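Local coordinates for regulator of nonsense transcripts 2 (Homo sapiens, PDB 4CEM), which acts in nonsense-mediated mRNA decay, probably as a scaffold linking UPF1 and UPF3, and is represented here by its first MIF4G domain, at residues Q33-S38 / L112-Y117; E88-I93 / A118-S123; A134-K139 / Y172-N177; F152-T157 / R197-D202. One frame throughout, in Å; residues are numbered along the deposited sequence.

Contact 1: Q33-S38 / L112-Y117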
# COMPACT_ATOMS: atom_id res chain seq x y z
N GLN A 33 -7.68 3.29 19.44
CA GLN A 33 -7.57 2.26 20.46
C GLN A 33 -8.36 2.63 21.71
O GLN A 33 -8.91 1.76 22.38
CB GLN A 33 -6.11 2.02 20.83
CG GLN A 33 -5.29 1.43 19.70
CD GLN A 33 -3.91 1.01 20.14
OE1 GLN A 33 -3.31 1.62 21.03
NE2 GLN A 33 -3.39 -0.03 19.51
N ASN A 34 -8.43 3.93 22.02
CA ASN A 34 -9.14 4.41 23.21
C ASN A 34 -10.65 4.63 23.00
O ASN A 34 -11.36 4.96 23.93
CB ASN A 34 -8.50 5.70 23.71
CG ASN A 34 -8.61 5.86 25.21
OD1 ASN A 34 -8.19 4.98 25.97
ND2 ASN A 34 -9.15 6.98 25.65
N ALA A 35 -11.13 4.42 21.77
CA ALA A 35 -12.54 4.67 21.41
C ALA A 35 -13.61 4.01 22.29
O ALA A 35 -14.60 4.66 22.65
CB ALA A 35 -12.77 4.26 19.96
N PRO A 36 -13.45 2.72 22.63
CA PRO A 36 -14.55 2.02 23.29
C PRO A 36 -15.13 2.76 24.48
O PRO A 36 -16.34 3.00 24.54
CB PRO A 36 -13.90 0.72 23.75
CG PRO A 36 -12.83 0.47 22.76
CD PRO A 36 -12.30 1.83 22.39
N ASP A 37 -14.26 3.17 25.39
CA ASP A 37 -14.70 3.70 26.67
C ASP A 37 -15.49 4.99 26.55
O ASP A 37 -16.17 5.37 27.50
CB ASP A 37 -13.50 3.89 27.61
CG ASP A 37 -12.70 2.61 27.79
OD1 ASP A 37 -13.30 1.56 28.10
OD2 ASP A 37 -11.46 2.66 27.61
N SER A 38 -15.43 5.67 25.40
CA SER A 38 -16.18 6.91 25.22
C SER A 38 -16.89 7.04 23.86
O SER A 38 -16.81 8.08 23.21
CB SER A 38 -15.27 8.11 25.46
OG SER A 38 -14.49 8.40 24.32
N LEU A 112 -13.66 8.26 12.26
CA LEU A 112 -14.86 8.87 12.83
C LEU A 112 -15.95 7.80 13.02
O LEU A 112 -16.65 7.80 14.03
CB LEU A 112 -15.36 10.03 11.97
CG LEU A 112 -14.46 11.25 11.78
CD1 LEU A 112 -15.10 12.20 10.78
CD2 LEU A 112 -14.19 11.95 13.10
N PHE A 113 -16.09 6.91 12.05
CA PHE A 113 -17.03 5.77 12.16
C PHE A 113 -16.66 4.91 13.35
O PHE A 113 -17.47 4.67 14.24
CB PHE A 113 -17.00 4.91 10.89
CG PHE A 113 -18.03 5.29 9.86
CD1 PHE A 113 -19.36 4.91 10.02
CD2 PHE A 113 -17.67 6.02 8.74
CE1 PHE A 113 -20.31 5.25 9.07
CE2 PHE A 113 -18.62 6.37 7.79
CZ PHE A 113 -19.94 5.98 7.96
N HIS A 114 -15.41 4.46 13.36
CA HIS A 114 -14.91 3.59 14.42
C HIS A 114 -15.10 4.19 15.78
O HIS A 114 -15.50 3.50 16.70
CB HIS A 114 -13.44 3.29 14.20
CG HIS A 114 -12.81 2.52 15.33
ND1 HIS A 114 -13.19 1.27 15.66
CD2 HIS A 114 -11.78 2.87 16.21
CE1 HIS A 114 -12.45 0.85 16.70
NE2 HIS A 114 -11.59 1.83 17.04
N GLN A 115 -14.83 5.49 15.91
CA GLN A 115 -14.92 6.16 17.21
C GLN A 115 -16.36 6.38 17.67
O GLN A 115 -16.61 6.56 18.87
CB GLN A 115 -14.15 7.49 17.20
CG GLN A 115 -12.63 7.34 17.20
CD GLN A 115 -11.90 8.59 16.74
OE1 GLN A 115 -12.25 9.70 17.13
NE2 GLN A 115 -10.87 8.41 15.92
N ARG A 116 -17.30 6.36 16.74
CA ARG A 116 -18.71 6.53 17.09
C ARG A 116 -19.47 5.21 17.22
O ARG A 116 -20.32 5.10 18.09
CB ARG A 116 -19.40 7.43 16.07
CG ARG A 116 -20.77 7.90 16.52
CD ARG A 116 -21.24 9.10 15.72
NE ARG A 116 -20.68 10.35 16.21
CZ ARG A 116 -20.96 11.55 15.71
NH1 ARG A 116 -21.81 11.68 14.69
NH2 ARG A 116 -20.40 12.64 16.22
N TYR A 117 -19.15 4.23 16.37
CA TYR A 117 -19.92 2.99 16.24
C TYR A 117 -19.11 1.70 16.46
O TYR A 117 -18.23 1.37 15.67
CB TYR A 117 -20.54 2.91 14.84
CG TYR A 117 -21.35 4.13 14.46
CD1 TYR A 117 -22.66 4.29 14.90
CD2 TYR A 117 -20.81 5.11 13.64
CE1 TYR A 117 -23.41 5.39 14.54
CE2 TYR A 117 -21.56 6.22 13.27
CZ TYR A 117 -22.85 6.35 13.73
OH TYR A 117 -23.59 7.45 13.38
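Ala35 presents its methyl group to two neighbouring residues on the last turn of helix 103-116, His114 and Gln115, and this one carbon carries the contact. CB of Ala35 lies 4.0 Å from NE2 of His114, approaching the imidazole obliquely, and 4.1 Å from CG of Gln115. The backbones are close, with the CA atoms of Ala35 and Gln115 5.1 Å apart. Two different first torsions bring the partners to the same methyl. In His114, CG is turned opposite the backbone N (chi1 173°), which carries the ring out to the loop although its CB bond does not aim there. In Gln115, CG is opposite the carbonyl carbon instead (chi1 -73°) and the chain runs on extended past Ala35. The same NE2 of His114 donates to the carbonyl oxygen of Asn32, while farther out Gln115 NE2 is hydrogen-bonded to Asn32 OD1. Asn32, on helix 6-33, thus holds both imidazole and amide, and the methyl lies against each side chain. The loop itself is turned by a bond of 3.0 Å from Ser38 N to Ala35 O. The turn after helix 6-33 is thereby packed on the end of helix 103-116, in an all-helical fold consistent with the HEAT-like MIF4G family.

Contact 2: E88-I93 / A118-S123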
# COMPACT_ATOMS: atom_id res chain seq x y z
N GLU A 88 -23.77 -1.03 4.91
CA GLU A 88 -23.84 -0.34 3.61
C GLU A 88 -22.66 0.63 3.45
O GLU A 88 -22.00 0.65 2.41
CB GLU A 88 -25.16 0.42 3.45
CG GLU A 88 -26.42 -0.44 3.55
CD GLU A 88 -26.95 -0.59 4.97
OE1 GLU A 88 -26.20 -1.07 5.86
OE2 GLU A 88 -28.12 -0.23 5.22
N ALA A 89 -22.41 1.41 4.50
CA ALA A 89 -21.30 2.36 4.53
C ALA A 89 -19.95 1.65 4.38
O ALA A 89 -19.08 2.09 3.64
CB ALA A 89 -21.33 3.17 5.81
N VAL A 90 -19.80 0.54 5.09
CA VAL A 90 -18.59 -0.27 4.96
C VAL A 90 -18.40 -0.73 3.52
O VAL A 90 -17.29 -0.67 2.99
CB VAL A 90 -18.65 -1.48 5.92
CG1 VAL A 90 -17.60 -2.52 5.54
CG2 VAL A 90 -18.47 -1.03 7.36
N ALA A 91 -19.48 -1.17 2.87
CA ALA A 91 -19.42 -1.65 1.49
C ALA A 91 -18.96 -0.56 0.51
O ALA A 91 -18.12 -0.81 -0.35
CB ALA A 91 -20.76 -2.21 1.06
N SER A 92 -19.51 0.64 0.65
CA SER A 92 -19.08 1.79 -0.16
C SER A 92 -17.58 2.04 0.01
O SER A 92 -16.84 2.19 -0.96
CB SER A 92 -19.85 3.05 0.23
OG SER A 92 -21.24 2.90 -0.03
N ILE A 93 -17.13 2.06 1.26
CA ILE A 93 -15.72 2.30 1.60
C ILE A 93 -14.79 1.26 0.98
O ILE A 93 -13.76 1.61 0.42
CB ILE A 93 -15.52 2.34 3.14
CG1 ILE A 93 -16.16 3.60 3.73
CG2 ILE A 93 -14.04 2.29 3.50
CD1 ILE A 93 -16.34 3.56 5.23
N ALA A 118 -19.47 0.96 17.51
CA ALA A 118 -18.85 -0.34 17.81
C ALA A 118 -18.93 -1.36 16.68
O ALA A 118 -18.03 -2.19 16.54
CB ALA A 118 -19.45 -0.92 19.09
N ASP A 119 -19.98 -1.31 15.87
CA ASP A 119 -20.16 -2.27 14.77
C ASP A 119 -19.24 -2.07 13.59
O ASP A 119 -19.16 -2.93 12.71
CB ASP A 119 -21.59 -2.22 14.23
CG ASP A 119 -22.61 -2.72 15.21
OD1 ASP A 119 -22.20 -3.18 16.30
OD2 ASP A 119 -23.81 -2.65 14.90
N PHE A 120 -18.55 -0.93 13.53
CA PHE A 120 -17.82 -0.57 12.33
C PHE A 120 -16.64 -1.49 12.03
O PHE A 120 -16.57 -2.07 10.95
CB PHE A 120 -17.33 0.88 12.40
CG PHE A 120 -16.72 1.36 11.12
CD1 PHE A 120 -17.51 1.57 9.99
CD2 PHE A 120 -15.35 1.61 11.03
CE1 PHE A 120 -16.95 2.01 8.80
CE2 PHE A 120 -14.80 2.05 9.84
CZ PHE A 120 -15.60 2.25 8.73
N ALA A 121 -15.72 -1.62 12.98
CA ALA A 121 -14.46 -2.34 12.74
C ALA A 121 -14.69 -3.80 12.32
O ALA A 121 -14.13 -4.24 11.32
CB ALA A 121 -13.54 -2.27 13.95
N PRO A 122 -15.54 -4.54 13.07
CA PRO A 122 -15.87 -5.93 12.69
C PRO A 122 -16.48 -6.07 11.29
O PRO A 122 -16.08 -6.95 10.53
CB PRO A 122 -16.87 -6.35 13.76
CG PRO A 122 -16.60 -5.46 14.92
CD PRO A 122 -16.21 -4.15 14.32
N SER A 123 -17.41 -5.18 10.95
CA SER A 123 -17.97 -5.13 9.59
C SER A 123 -16.92 -4.82 8.54
O SER A 123 -16.85 -5.51 7.51
CB SER A 123 -19.09 -4.10 9.51
OG SER A 123 -19.91 -4.16 10.66
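Val90 and Ile93 of helix 86-95 pack on Phe120 and Ser123 at the start of helix 120-137, an apolar, buried helix-helix contact inside the MIF4G domain. No hydrogen bond crosses it. Val90 uses both branches: its chi1 of 165° places CG1 opposite the backbone N and over the backbone of Ser123, 3.7 Å from Ser123 O, and sends CG2 to the phenyl ring, 3.7 Å from Phe120 CE1. CG2 also reaches the CB of Ser123. Ile93 approaches from the opposite direction to the phenyl, and its terminal CD1 stands in the ring plane at the edge, 3.8 Å from Phe120 CZ. The hydroxyl of Ser123 is turned back on its own helix and donates to Asp119 O; its CB, not OG, meets the valine. Cutting Val90 back to an alanine would probably open a gap beside CE1 of Phe120 and leave the Ser123 backbone without its methyl cover. Around this core, Phe113 of helix 103-116 stacks on the Phe120 ring and Cys110 touches both Ile93 and Phe120, while further along helix 120-137 Leu124 and Val127 extend the surface on which Val90 rests.

Contact 3: A134-K139 / Y172-N177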
# COMPACT_ATOMS: atom_id res chain seq x y z
N ALA A 134 -13.83 -12.79 -3.21
CA ALA A 134 -14.31 -12.50 -4.56
C ALA A 134 -13.17 -12.37 -5.57
O ALA A 134 -13.29 -12.84 -6.70
CB ALA A 134 -15.15 -11.23 -4.56
N ARG A 135 -12.07 -11.74 -5.17
CA ARG A 135 -10.90 -11.58 -6.04
C ARG A 135 -10.27 -12.91 -6.44
O ARG A 135 -9.98 -13.12 -7.61
CB ARG A 135 -9.82 -10.74 -5.36
CG ARG A 135 -10.07 -9.24 -5.40
CD ARG A 135 -8.76 -8.47 -5.46
NE ARG A 135 -8.98 -7.04 -5.70
CZ ARG A 135 -9.37 -6.52 -6.86
NH1 ARG A 135 -9.61 -7.28 -7.93
NH2 ARG A 135 -9.54 -5.21 -6.96
N LYS A 136 -10.05 -13.78 -5.45
CA LYS A 136 -9.29 -15.02 -5.64
C LYS A 136 -9.75 -15.93 -6.80
O LYS A 136 -8.93 -16.66 -7.37
CB LYS A 136 -9.22 -15.83 -4.32
CG LYS A 136 -7.99 -15.49 -3.48
CD LYS A 136 -8.15 -15.84 -2.01
CE LYS A 136 -6.90 -15.45 -1.21
NZ LYS A 136 -7.19 -15.02 0.19
N GLU A 137 -11.04 -15.90 -7.14
CA GLU A 137 -11.57 -16.75 -8.23
C GLU A 137 -12.14 -15.97 -9.43
O GLU A 137 -12.31 -16.54 -10.51
CB GLU A 137 -12.58 -17.75 -7.66
CG GLU A 137 -11.89 -18.92 -6.97
CD GLU A 137 -12.69 -19.51 -5.82
OE1 GLU A 137 -13.93 -19.62 -5.95
OE2 GLU A 137 -12.07 -19.88 -4.80
N GLU A 138 -12.42 -14.68 -9.25
CA GLU A 138 -12.54 -13.74 -10.37
C GLU A 138 -11.17 -13.69 -11.05
O GLU A 138 -10.13 -13.76 -10.38
CB GLU A 138 -12.92 -12.35 -9.86
CG GLU A 138 -12.82 -11.22 -10.88
CD GLU A 138 -12.00 -10.05 -10.37
OE1 GLU A 138 -12.21 -9.61 -9.22
OE2 GLU A 138 -11.12 -9.57 -11.12
N LYS A 139 -11.16 -13.58 -12.38
CA LYS A 139 -9.90 -13.54 -13.12
C LYS A 139 -9.74 -12.23 -13.89
O LYS A 139 -10.66 -11.42 -13.93
CB LYS A 139 -9.78 -14.79 -14.00
CG LYS A 139 -9.34 -16.01 -13.19
CD LYS A 139 -9.77 -17.33 -13.80
CE LYS A 139 -9.54 -18.48 -12.83
NZ LYS A 139 -10.02 -19.78 -13.37
N TYR A 172 -0.67 -10.04 6.02
CA TYR A 172 0.21 -11.19 5.78
C TYR A 172 -0.40 -12.10 4.73
O TYR A 172 0.27 -12.49 3.77
CB TYR A 172 0.47 -11.97 7.07
CG TYR A 172 1.63 -12.94 6.98
CD1 TYR A 172 2.94 -12.47 7.10
CD2 TYR A 172 1.44 -14.30 6.80
CE1 TYR A 172 4.02 -13.34 7.01
CE2 TYR A 172 2.51 -15.18 6.72
CZ TYR A 172 3.81 -14.69 6.83
OH TYR A 172 4.89 -15.54 6.75
N GLU A 173 -1.68 -12.43 4.91
CA GLU A 173 -2.42 -13.24 3.95
C GLU A 173 -2.30 -12.73 2.52
O GLU A 173 -1.97 -13.50 1.61
CB GLU A 173 -3.91 -13.29 4.31
CG GLU A 173 -4.38 -14.62 4.90
CD GLU A 173 -5.84 -14.90 4.58
OE1 GLU A 173 -6.67 -13.97 4.69
OE2 GLU A 173 -6.14 -16.04 4.18
N GLN A 174 -2.57 -11.45 2.31
CA GLN A 174 -2.59 -10.91 0.95
C GLN A 174 -1.19 -10.82 0.37
O GLN A 174 -1.02 -10.95 -0.84
CB GLN A 174 -3.29 -9.55 0.89
CG GLN A 174 -4.66 -9.49 1.55
CD GLN A 174 -5.51 -10.72 1.29
OE1 GLN A 174 -5.99 -11.38 2.23
NE2 GLN A 174 -5.70 -11.05 0.01
N LEU A 175 -0.20 -10.59 1.23
CA LEU A 175 1.20 -10.55 0.78
C LEU A 175 1.67 -11.92 0.31
O LEU A 175 2.33 -12.03 -0.73
CB LEU A 175 2.14 -10.04 1.89
CG LEU A 175 2.76 -8.64 1.77
CD1 LEU A 175 4.08 -8.62 2.53
CD2 LEU A 175 2.99 -8.22 0.32
N LYS A 176 1.36 -12.95 1.09
CA LYS A 176 1.65 -14.33 0.70
C LYS A 176 1.22 -14.62 -0.74
O LYS A 176 1.97 -15.24 -1.49
CB LYS A 176 0.98 -15.34 1.65
CG LYS A 176 1.93 -16.08 2.58
CD LYS A 176 1.33 -17.38 3.11
CE LYS A 176 2.40 -18.37 3.54
NZ LYS A 176 1.94 -19.79 3.49
N ASN A 177 0.03 -14.15 -1.11
CA ASN A 177 -0.49 -14.40 -2.46
C ASN A 177 0.36 -13.75 -3.53
O ASN A 177 0.64 -14.35 -4.57
CB ASN A 177 -1.94 -13.94 -2.57
CG ASN A 177 -2.88 -14.72 -1.68
OD1 ASN A 177 -3.99 -14.28 -1.40
ND2 ASN A 177 -2.43 -15.88 -1.22
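The amide of Asn177 is met at its oxygen end by Lys136, whose terminal carbons and amine lie beyond OD1 and not over either amide face. The two side chains cross at about a right angle. CE and NZ of Lys136 both come near Asn177 OD1, NZ at 3.6 Å, but no hydrogen bond is made. The other flat groups are looser: the carboxylate of Glu173 has OE2 4.3 Å from Lys136 NZ, an attraction of opposite charges beyond salt-bridge range, and the NE2 of Gln174, itself a donor, is merely near the same NZ at 4.2 Å. The amine thus has two oxygens near it, those of Asn177 and Glu173, neither bonded. Here the C-terminal part of helix 120-137 reaches across to helix 164-181, with helix 143-158 intervening in the chain, as expected of the stacked helices of a MIF4G domain. The backbones remain far apart, the CA atoms of Lys136 and Asn177 being 9.4 Å from one another, and it is the length of the lysine that spans the interval. Its chain is extended through the middle and bends only at chi4 (147°), near the tip. Lys136 and Glu173 are exposed to solvent and Asn177 partly so, whereas Gln174 is buried and its side chain also packs on Leu150 of helix 143-158.

Contact 4: F152-T157 / R197-D202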
# COMPACT_ATOMS: atom_id res chain seq x y z
N PHE A 152 -4.30 0.61 2.11
CA PHE A 152 -5.45 1.00 2.91
C PHE A 152 -5.56 0.09 4.15
O PHE A 152 -5.54 0.58 5.27
CB PHE A 152 -6.72 0.95 2.06
CG PHE A 152 -7.93 1.66 2.66
CD1 PHE A 152 -7.91 2.24 3.93
CD2 PHE A 152 -9.10 1.75 1.91
CE1 PHE A 152 -9.04 2.87 4.43
CE2 PHE A 152 -10.23 2.37 2.42
CZ PHE A 152 -10.19 2.93 3.68
N ILE A 153 -5.62 -1.23 3.95
CA ILE A 153 -5.72 -2.14 5.11
C ILE A 153 -4.50 -2.03 6.03
O ILE A 153 -4.63 -2.22 7.26
CB ILE A 153 -6.00 -3.62 4.73
CG1 ILE A 153 -4.83 -4.23 3.98
CG2 ILE A 153 -7.29 -3.74 3.93
CD1 ILE A 153 -5.03 -5.70 3.68
N ALA A 154 -3.34 -1.72 5.44
CA ALA A 154 -2.13 -1.39 6.21
C ALA A 154 -2.36 -0.21 7.16
O ALA A 154 -2.17 -0.35 8.36
CB ALA A 154 -0.96 -1.10 5.28
N GLU A 155 -2.80 0.94 6.64
CA GLU A 155 -3.07 2.09 7.51
C GLU A 155 -4.09 1.75 8.57
O GLU A 155 -3.90 2.06 9.75
CB GLU A 155 -3.56 3.32 6.73
CG GLU A 155 -2.47 4.15 6.09
CD GLU A 155 -1.44 4.68 7.07
OE1 GLU A 155 -1.75 4.94 8.25
OE2 GLU A 155 -0.29 4.85 6.64
N LEU A 156 -5.19 1.12 8.15
CA LEU A 156 -6.27 0.79 9.07
C LEU A 156 -5.77 -0.04 10.25
O LEU A 156 -6.32 0.04 11.36
CB LEU A 156 -7.40 0.05 8.35
CG LEU A 156 -8.29 0.89 7.44
CD1 LEU A 156 -9.15 -0.02 6.58
CD2 LEU A 156 -9.14 1.84 8.26
N THR A 157 -4.74 -0.84 10.02
CA THR A 157 -4.11 -1.58 11.10
C THR A 157 -3.22 -0.62 11.92
O THR A 157 -3.39 -0.50 13.13
CB THR A 157 -3.31 -2.79 10.58
OG1 THR A 157 -4.11 -3.51 9.62
CG2 THR A 157 -2.91 -3.71 11.71
N ARG A 197 6.99 1.53 0.35
CA ARG A 197 7.09 2.98 0.40
C ARG A 197 6.23 3.60 1.52
O ARG A 197 6.73 4.38 2.32
CB ARG A 197 6.71 3.58 -0.96
CG ARG A 197 6.42 5.08 -0.95
CD ARG A 197 6.61 5.73 -2.32
NE ARG A 197 7.98 5.54 -2.81
CZ ARG A 197 8.34 4.75 -3.83
NH1 ARG A 197 7.44 4.06 -4.54
NH2 ARG A 197 9.63 4.66 -4.15
N HIS A 198 4.96 3.22 1.58
CA HIS A 198 4.00 3.87 2.48
C HIS A 198 3.98 3.32 3.86
O HIS A 198 3.92 4.09 4.81
CB HIS A 198 2.60 3.84 1.87
CG HIS A 198 2.44 4.76 0.68
ND1 HIS A 198 2.21 6.08 0.81
CD2 HIS A 198 2.52 4.51 -0.69
CE1 HIS A 198 2.13 6.65 -0.41
NE2 HIS A 198 2.32 5.68 -1.33
N CYS A 199 4.02 2.00 4.01
CA CYS A 199 3.76 1.34 5.30
C CYS A 199 4.88 0.42 5.82
O CYS A 199 4.80 -0.06 6.96
CB CYS A 199 2.46 0.53 5.20
SG CYS A 199 1.07 1.49 4.54
N GLY A 200 5.90 0.19 5.00
CA GLY A 200 6.99 -0.71 5.36
C GLY A 200 7.75 -0.32 6.62
O GLY A 200 8.32 -1.18 7.30
N ASP A 201 7.79 0.97 6.93
CA ASP A 201 8.45 1.42 8.14
C ASP A 201 7.81 0.76 9.36
O ASP A 201 8.48 0.08 10.12
CB ASP A 201 8.48 2.97 8.26
CG ASP A 201 7.16 3.65 7.85
OD1 ASP A 201 6.10 2.99 7.73
OD2 ASP A 201 7.20 4.89 7.64
N ASP A 202 6.50 0.91 9.49
CA ASP A 202 5.79 0.42 10.67
C ASP A 202 5.38 -1.05 10.59
O ASP A 202 5.42 -1.75 11.61
CB ASP A 202 4.56 1.29 10.93
CG ASP A 202 4.91 2.61 11.57
OD1 ASP A 202 5.68 2.60 12.55
OD2 ASP A 202 4.41 3.66 11.12
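Cys199, Ala154 and Glu155 make up this contact, and the cysteine gives the most surface to it. With SG of Cys199 turned opposite the carbonyl carbon (chi1 -51°), the thiol lies against the methyl of Ala154, SG being 3.4 Å from CB, while the two CB atoms are 3.8 Å apart. With so little side chain between them, the backbones approach closely, 6.6 Å from the CA of Ala154 to the CA of Cys199. Glu155 adds a polar margin: its chain folds at chi2 (-57°) and brings OE2 to 4.2 Å from the sulfur of Cys199, near but not bonded.

That carboxylate has its true partner in Arg25 of helix 6-33, which makes salt bridges to Glu155 OE2, Asp201 OD1 and Asp202 OD2 and hydrogen-bonds to His198 O. Arg25, with Arg21 on the other oxygen of Asp201, probably offsets the mutual repulsion of acidic groups gathered beside a buried seam. Helix 189-204 is kinked just past the cysteine, where the N atoms of Asp201 and Asp202 lack bonds to the preceding turn; Asp202 N turns instead to Asp201 OD1, 2.8 Å away, on the anti side of that carboxylate. In helix 143-158, OG1 of Thr157 donates to Ile153 O, reaching it from the opposite face to Thr157 N.

Near the centre of the chain, helix 143-158 is hemmed in: helix 189-204 and Arg25 of helix 6-33 meet one part of it, Ile153 and Leu156 lean on Trp128 of helix 120-137, Ile153 and Thr157 touch Ile171 of helix 164-181, and Phe152 packs on helix 103-116.

Overall arrangement
From the N terminus, the long first helix runs out into the loop of contact 1, which closes a span of 73 residues by returning to the end of helix 103-116. Contact 2 opens within that span, at helix 86-95, and ends just beyond it on helix 120-137, so the two cross; they also touch, through Phe113 and Phe120. Contacts 3 and 4 follow in series and cross each other, joining helix 120-137 to 164-181 and helix 143-158 to 189-204. Helix 120-137 serves both contact 2 and contact 3, whose centres lie about 21 Å apart. Ile93 of contact 2 touches Phe152 of contact 4, tying the early helices to the middle of the domain.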